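Local atomic coordinates of plasmodesmata-located protein 8 (Arabidopsis thaliana, PDB entry 6GRF), a protein that probably modulates cell-to-cell trafficking at plasmodesmata and carries two cysteine-rich DUF26 domains in tandem in its extracellular region. Residues 68-73 with 154-159; 168-173 with 177-182. All blocks are in the same frame, centred on the assembly; numbering follows the deposited sequence. Where two conformers were deposited one is given.

Contact 1 joins the two DUF26 domains at the surface, whereas contact 2 is buried inside the second of them. In 68-73 with 154-159, the loop between strand 62-68 and helix 74-91 of the first domain leans on the start of an edge strand of the second, through two aspartate side chains, mostly their CB groups, a glycine and a tyrosine ring, with no hydrogen bond across. In 168-173 with 177-182, one disulfide does the joining, covalently tying a strand to a helix. Strands 156-161 and 164-170 are antiparallel neighbours in one sheet, with probable backbone hydrogen bonds from Cys170 N to Gly155 O and from Lys157 N to Ala168 O, so the two contacts adjoin.

Contact 1: 68-73 with 154-159; sequences CRDDLR and LGYKVS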
loop_
_atom_site.group_PDB
_atom_site.type_symbol
_atom_site.label_atom_id
_atom_site.label_comp_id
_atom_site.label_asym_id
_atom_site.label_seq_id
_atom_site.Cartn_x
_atom_site.Cartn_y
_atom_site.Cartn_z
ATOM N N CYS A 68 -3.314 2.341 -7.368
ATOM C CA CYS A 68 -4.699 1.920 -7.200
ATOM C C CYS A 68 -4.765 0.390 -7.203
ATOM O O CYS A 68 -3.877 -0.275 -7.721
ATOM C CB CYS A 68 -5.603 2.455 -8.303
ATOM S SG CYS A 68 -5.766 4.258 -8.262
ATOM N N ARG A 69 -5.837 -0.152 -6.624
ATOM C CA ARG A 69 -6.138 -1.560 -6.790
ATOM C C ARG A 69 -6.231 -1.841 -8.294
ATOM O O ARG A 69 -7.008 -1.212 -8.990
ATOM C CB ARG A 69 -7.421 -1.932 -6.044
ATOM C CG ARG A 69 -7.175 -2.481 -4.647
ATOM C CD ARG A 69 -8.465 -2.798 -3.905
ATOM N NE ARG A 69 -9.217 -3.896 -4.486
ATOM C CZ ARG A 69 -9.112 -5.169 -4.106
ATOM N NH1 ARG A 69 -8.143 -5.530 -3.281
ATOM N NH2 ARG A 69 -9.975 -6.077 -4.539
ATOM N N ASP A 70 -5.412 -2.785 -8.768
ATOM C CA ASP A 70 -5.293 -3.122 -10.189
ATOM C C ASP A 70 -6.579 -3.765 -10.727
ATOM O O ASP A 70 -6.739 -3.865 -11.933
ATOM C CB ASP A 70 -4.119 -4.076 -10.437
ATOM C CG ASP A 70 -2.818 -3.407 -10.847
ATOM O OD1 ASP A 70 -2.878 -2.418 -11.609
ATOM O OD2 ASP A 70 -1.748 -3.889 -10.411
ATOM N N ASP A 71 -7.476 -4.217 -9.843
ATOM C CA ASP A 71 -8.723 -4.876 -10.268
ATOM C C ASP A 71 -9.889 -3.874 -10.290
ATOM O O ASP A 71 -11.051 -4.284 -10.230
ATOM C CB ASP A 71 -9.050 -6.096 -9.394
ATOM C CG ASP A 71 -9.158 -5.805 -7.903
ATOM O OD1 ASP A 71 -8.542 -4.824 -7.454
ATOM O OD2 ASP A 71 -9.846 -6.568 -7.201
ATOM N N LEU A 72 -9.587 -2.576 -10.411
ATOM C CA LEU A 72 -10.621 -1.533 -10.423
ATOM C C LEU A 72 -10.517 -0.680 -11.691
ATOM O O LEU A 72 -9.460 -0.588 -12.315
ATOM C CB LEU A 72 -10.493 -0.671 -9.162
ATOM C CG LEU A 72 -11.092 -1.277 -7.890
ATOM C CD1 LEU A 72 -11.094 -0.253 -6.764
ATOM C CD2 LEU A 72 -12.500 -1.819 -8.127
ATOM N N ARG A 73 -11.645 -0.046 -12.034
ATOM C CA ARG A 73 -11.826 0.715 -13.265
ATOM C C ARG A 73 -11.104 2.064 -13.137
ATOM O O ARG A 73 -10.790 2.497 -12.026
ATOM C CB ARG A 73 -13.323 0.908 -13.544
ATOM C CG ARG A 73 -14.136 -0.381 -13.566
ATOM C CD ARG A 73 -15.638 -0.149 -13.622
ATOM N NE ARG A 73 -16.167 0.443 -12.399
ATOM C CZ ARG A 73 -17.429 0.826 -12.224
ATOM N NH1 ARG A 73 -18.306 0.698 -13.208
ATOM N NH2 ARG A 73 -17.810 1.336 -11.065
ATOM N N LEU A 154 4.111 -9.409 -10.659
ATOM C CA LEU A 154 3.579 -8.106 -11.079
ATOM C C LEU A 154 2.129 -8.004 -10.614
ATOM O O LEU A 154 1.392 -8.977 -10.672
ATOM C CB LEU A 154 3.578 -7.989 -12.605
ATOM C CG LEU A 154 4.915 -8.157 -13.307
ATOM C CD1 LEU A 154 4.703 -8.511 -14.771
ATOM C CD2 LEU A 154 5.750 -6.898 -13.164
ATOM N N GLY A 155 1.724 -6.801 -10.219
ATOM C CA GLY A 155 0.327 -6.479 -9.996
ATOM C C GLY A 155 -0.235 -7.189 -8.775
ATOM O O GLY A 155 0.328 -7.094 -7.687
ATOM N N TYR A 156 -1.342 -7.922 -8.980
ATOM C CA TYR A 156 -2.138 -8.442 -7.902
ATOM C C TYR A 156 -2.417 -9.921 -8.185
ATOM O O TYR A 156 -2.278 -10.389 -9.322
ATOM C CB TYR A 156 -3.432 -7.631 -7.753
ATOM C CG TYR A 156 -4.500 -7.960 -8.772
ATOM C CD1 TYR A 156 -4.462 -7.430 -10.053
ATOM C CD2 TYR A 156 -5.533 -8.828 -8.468
ATOM C CE1 TYR A 156 -5.428 -7.733 -11.000
ATOM C CE2 TYR A 156 -6.507 -9.141 -9.401
ATOM C CZ TYR A 156 -6.452 -8.601 -10.672
ATOM O OH TYR A 156 -7.408 -8.917 -11.593
ATOM N N LYS A 157 -2.805 -10.630 -7.123
ATOM C CA LYS A 157 -3.316 -12.001 -7.207
ATOM C C LYS A 157 -4.513 -12.107 -6.271
ATOM O O LYS A 157 -4.470 -11.591 -5.166
ATOM C CB LYS A 157 -2.221 -13.007 -6.845
ATOM C CG LYS A 157 -2.598 -14.486 -6.945
ATOM C CD LYS A 157 -2.417 -15.051 -8.338
ATOM C CE LYS A 157 -2.613 -16.548 -8.436
ATOM N NZ LYS A 157 -4.011 -16.921 -8.099
ATOM N N VAL A 158 -5.582 -12.738 -6.775
ATOM C CA VAL A 158 -6.703 -13.230 -5.988
ATOM C C VAL A 158 -6.517 -14.744 -5.868
ATOM O O VAL A 158 -6.262 -15.398 -6.883
ATOM C CB VAL A 158 -8.047 -12.916 -6.661
ATOM C CG1 VAL A 158 -9.180 -13.677 -5.998
ATOM C CG2 VAL A 158 -8.345 -11.428 -6.699
ATOM N N SER A 159 -6.622 -15.279 -4.647
ATOM C CA SER A 159 -6.473 -16.711 -4.438
ATOM C C SER A 159 -7.568 -17.262 -3.511
ATOM O O SER A 159 -8.062 -16.571 -2.647
ATOM C CB SER A 159 -5.102 -17.021 -3.922
ATOM O OG SER A 159 -4.878 -18.423 -3.983
#
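Tyr156 and Asp71 both place CG between the backbone N and the carbonyl carbon (chi1 78° and 57°), which brings the ring and Asp71 CB together. The tyrosine ring lies beside the 68-73 loop, and Asp71 CB sits over one of its faces. This is a CH-pi contact: the CB is 4.2 Å from the centroid of the Tyr156 ring and 26° off the ring normal. It lies nearer the hydroxyl end, with Asp71 CB 3.8 Å from Tyr156 CZ. Asp70 meets the CD1-CE1 side of the ring, coming in obliquely, its CB 3.4 Å from Tyr156 CD1. The methylene groups of two successive aspartates therefore do the packing on the aromatic ring. The carboxylate of Asp70 instead packs against the alpha carbon of Gly155, a van der Waals contact with Asp70 OD2 3.3 Å from Gly155 CA. The positive phi of Gly155 by itself favours glycine, and with no side chain there the carboxylate oxygen can come this close.

The carboxylate of Asp71 is held from within its own loop by a salt bridge, Asp71 OD2 to Arg69 NH2 at 2.7 Å, and that charge pair probably helps to fix the side chain whose CB lies over the ring. Arg69 also makes a cation-pi contact with Tyr167 of strand 164-170, which the Asp71 side chain touches as well. The loop turns here through a type I beta turn from Arg69 to Leu72, closed by a weak backbone hydrogen bond from Leu72 N to Arg69 O. On the strand side, Val158 CG2 lies at the edge of the Tyr156 ring, in its plane. Altogether this is an interdomain surface contact of a tandem DUF26 ectodomain: the loop leading into helix 74-91 of the first Gnk2-homologous domain rests on outer strand 156-161 of the second domain's five-stranded antiparallel sheet.

Contact 2: 168-173 with 177-182; sequences AQCVGD and SDCTAC
Cys170, closing strand 164-170, and Cys179, near the start of helix 176-193, approach to 5.8 Å between their CA atoms, with a short connection in between that turns the chain back. Both side chains start out toward the other segment, and a disulfide joins Cys170 SG to Cys179 SG at 2.0 Å. The two halves reach it differently. Cys170 SG stands anti to its carbonyl carbon, beside the backbone N, while Cys179 SG is anti to the backbone N with chi1 at 171°. The torsion about the sulfur-sulfur bond is 88°, a right-handed bridge close to the relaxed value, and it holds Cys170 CB 3.8 Å from Cys179 CB. No hydrogen bond supplements it across the two segments.

Cys170, Cys179 and Cys182 make up the C-X8-C-X2-C signature of DUF26 domains. Not quite a helical turn on from Cys179, Cys182 forms a second disulfide with Cys207 of strand 207-213, so the helix is pinned to two adjacent strands of the antiparallel sheet. Around the bridge, Cys170 packs on Leu183 of the same helix and on Cys207, and its strand 164-170 runs between strands 156-161 and 207-213.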
loop_
_atom_site.group_PDB
_atom_site.type_symbol
_atom_site.label_atom_id
_atom_site.label_comp_id
_atom_site.label_asym_id
_atom_site.label_seq_id
_atom_site.Cartn_x
_atom_site.Cartn_y
_atom_site.Cartn_z
ATOM N N ALA A 168 -3.246 -10.184 -2.668
ATOM C CA ALA A 168 -1.946 -9.534 -2.524
ATOM C C ALA A 168 -1.705 -8.588 -3.704
ATOM O O ALA A 168 -2.185 -8.819 -4.808
ATOM C CB ALA A 168 -0.838 -10.549 -2.423
ATOM N N GLN A 169 -0.948 -7.527 -3.421
ATOM C CA GLN A 169 -0.659 -6.453 -4.369
ATOM C C GLN A 169 0.777 -5.997 -4.095
ATOM O O GLN A 169 1.137 -5.790 -2.937
ATOM C CB GLN A 169 -1.700 -5.342 -4.193
ATOM C CG GLN A 169 -1.389 -4.012 -4.881
ATOM C CD GLN A 169 -2.128 -3.826 -6.184
ATOM O OE1 GLN A 169 -1.526 -3.835 -7.260
ATOM N NE2 GLN A 169 -3.440 -3.676 -6.110
ATOM N N CYS A 170 1.588 -5.936 -5.158
ATOM C CA CYS A 170 2.889 -5.247 -5.148
ATOM C C CYS A 170 2.743 -3.846 -5.742
ATOM O O CYS A 170 2.100 -3.677 -6.789
ATOM C CB CYS A 170 3.925 -5.998 -5.968
ATOM S SG CYS A 170 4.591 -7.423 -5.078
ATOM N N VAL A 171 3.388 -2.865 -5.106
ATOM C CA VAL A 171 3.416 -1.508 -5.639
ATOM C C VAL A 171 4.278 -1.518 -6.908
ATOM O O VAL A 171 5.312 -2.146 -6.949
ATOM C CB VAL A 171 3.906 -0.496 -4.589
ATOM C CG1 VAL A 171 4.024 0.900 -5.175
ATOM C CG2 VAL A 171 2.989 -0.479 -3.378
ATOM N N GLY A 172 3.833 -0.778 -7.925
ATOM C CA GLY A 172 4.318 -0.871 -9.310
ATOM C C GLY A 172 5.743 -0.369 -9.527
ATOM O O GLY A 172 6.205 -0.441 -10.640
ATOM N N ASP A 173 6.432 0.109 -8.476
ATOM C CA ASP A 173 7.832 0.550 -8.566
ATOM C C ASP A 173 8.813 -0.617 -8.357
ATOM O O ASP A 173 10.001 -0.447 -8.566
ATOM C CB ASP A 173 8.133 1.714 -7.609
ATOM C CG ASP A 173 8.144 1.386 -6.118
ATOM O OD1 ASP A 173 7.296 0.593 -5.689
ATOM O OD2 ASP A 173 8.979 1.972 -5.389
ATOM N N SER A 177 11.497 -9.721 -9.068
ATOM C CA SER A 177 12.259 -10.384 -8.017
ATOM C C SER A 177 11.945 -9.737 -6.662
ATOM O O SER A 177 11.737 -10.431 -5.656
ATOM C CB SER A 177 13.731 -10.328 -8.315
ATOM O OG SER A 177 13.986 -10.751 -9.645
ATOM N N ASP A 178 11.911 -8.397 -6.650
ATOM C CA ASP A 178 11.694 -7.641 -5.426
ATOM C C ASP A 178 10.239 -7.787 -4.957
ATOM O O ASP A 178 9.987 -7.805 -3.782
ATOM C CB ASP A 178 12.103 -6.176 -5.589
ATOM C CG ASP A 178 13.608 -5.940 -5.567
ATOM O OD1 ASP A 178 14.351 -6.793 -5.014
ATOM O OD2 ASP A 178 14.030 -4.884 -6.082
ATOM N N CYS A 179 9.292 -7.854 -5.894
ATOM C CA CYS A 179 7.892 -8.104 -5.577
ATOM C C CYS A 179 7.746 -9.463 -4.871
ATOM O O CYS A 179 7.118 -9.534 -3.818
ATOM C CB CYS A 179 7.022 -8.028 -6.826
ATOM S SG CYS A 179 5.316 -8.572 -6.552
ATOM N N THR A 180 8.387 -10.507 -5.418
ATOM C CA THR A 180 8.356 -11.866 -4.828
ATOM C C THR A 180 8.868 -11.826 -3.377
ATOM O O THR A 180 8.243 -12.374 -2.485
ATOM C CB THR A 180 9.150 -12.870 -5.680
ATOM O OG1 THR A 180 8.554 -12.893 -6.973
ATOM C CG2 THR A 180 9.172 -14.279 -5.125
ATOM N N ALA A 181 10.015 -11.164 -3.159
ATOM C CA ALA A 181 10.656 -11.054 -1.838
ATOM C C ALA A 181 9.770 -10.254 -0.873
ATOM O O ALA A 181 9.664 -10.602 0.301
ATOM C CB ALA A 181 12.026 -10.425 -1.987
ATOM N N CYS A 182 9.135 -9.185 -1.370
ATOM C CA CYS A 182 8.283 -8.358 -0.550
ATOM C C CYS A 182 7.080 -9.184 -0.064
ATOM O O CYS A 182 6.743 -9.165 1.117
ATOM C CB CYS A 182 7.839 -7.115 -1.315
ATOM S SG CYS A 182 7.019 -5.860 -0.292
#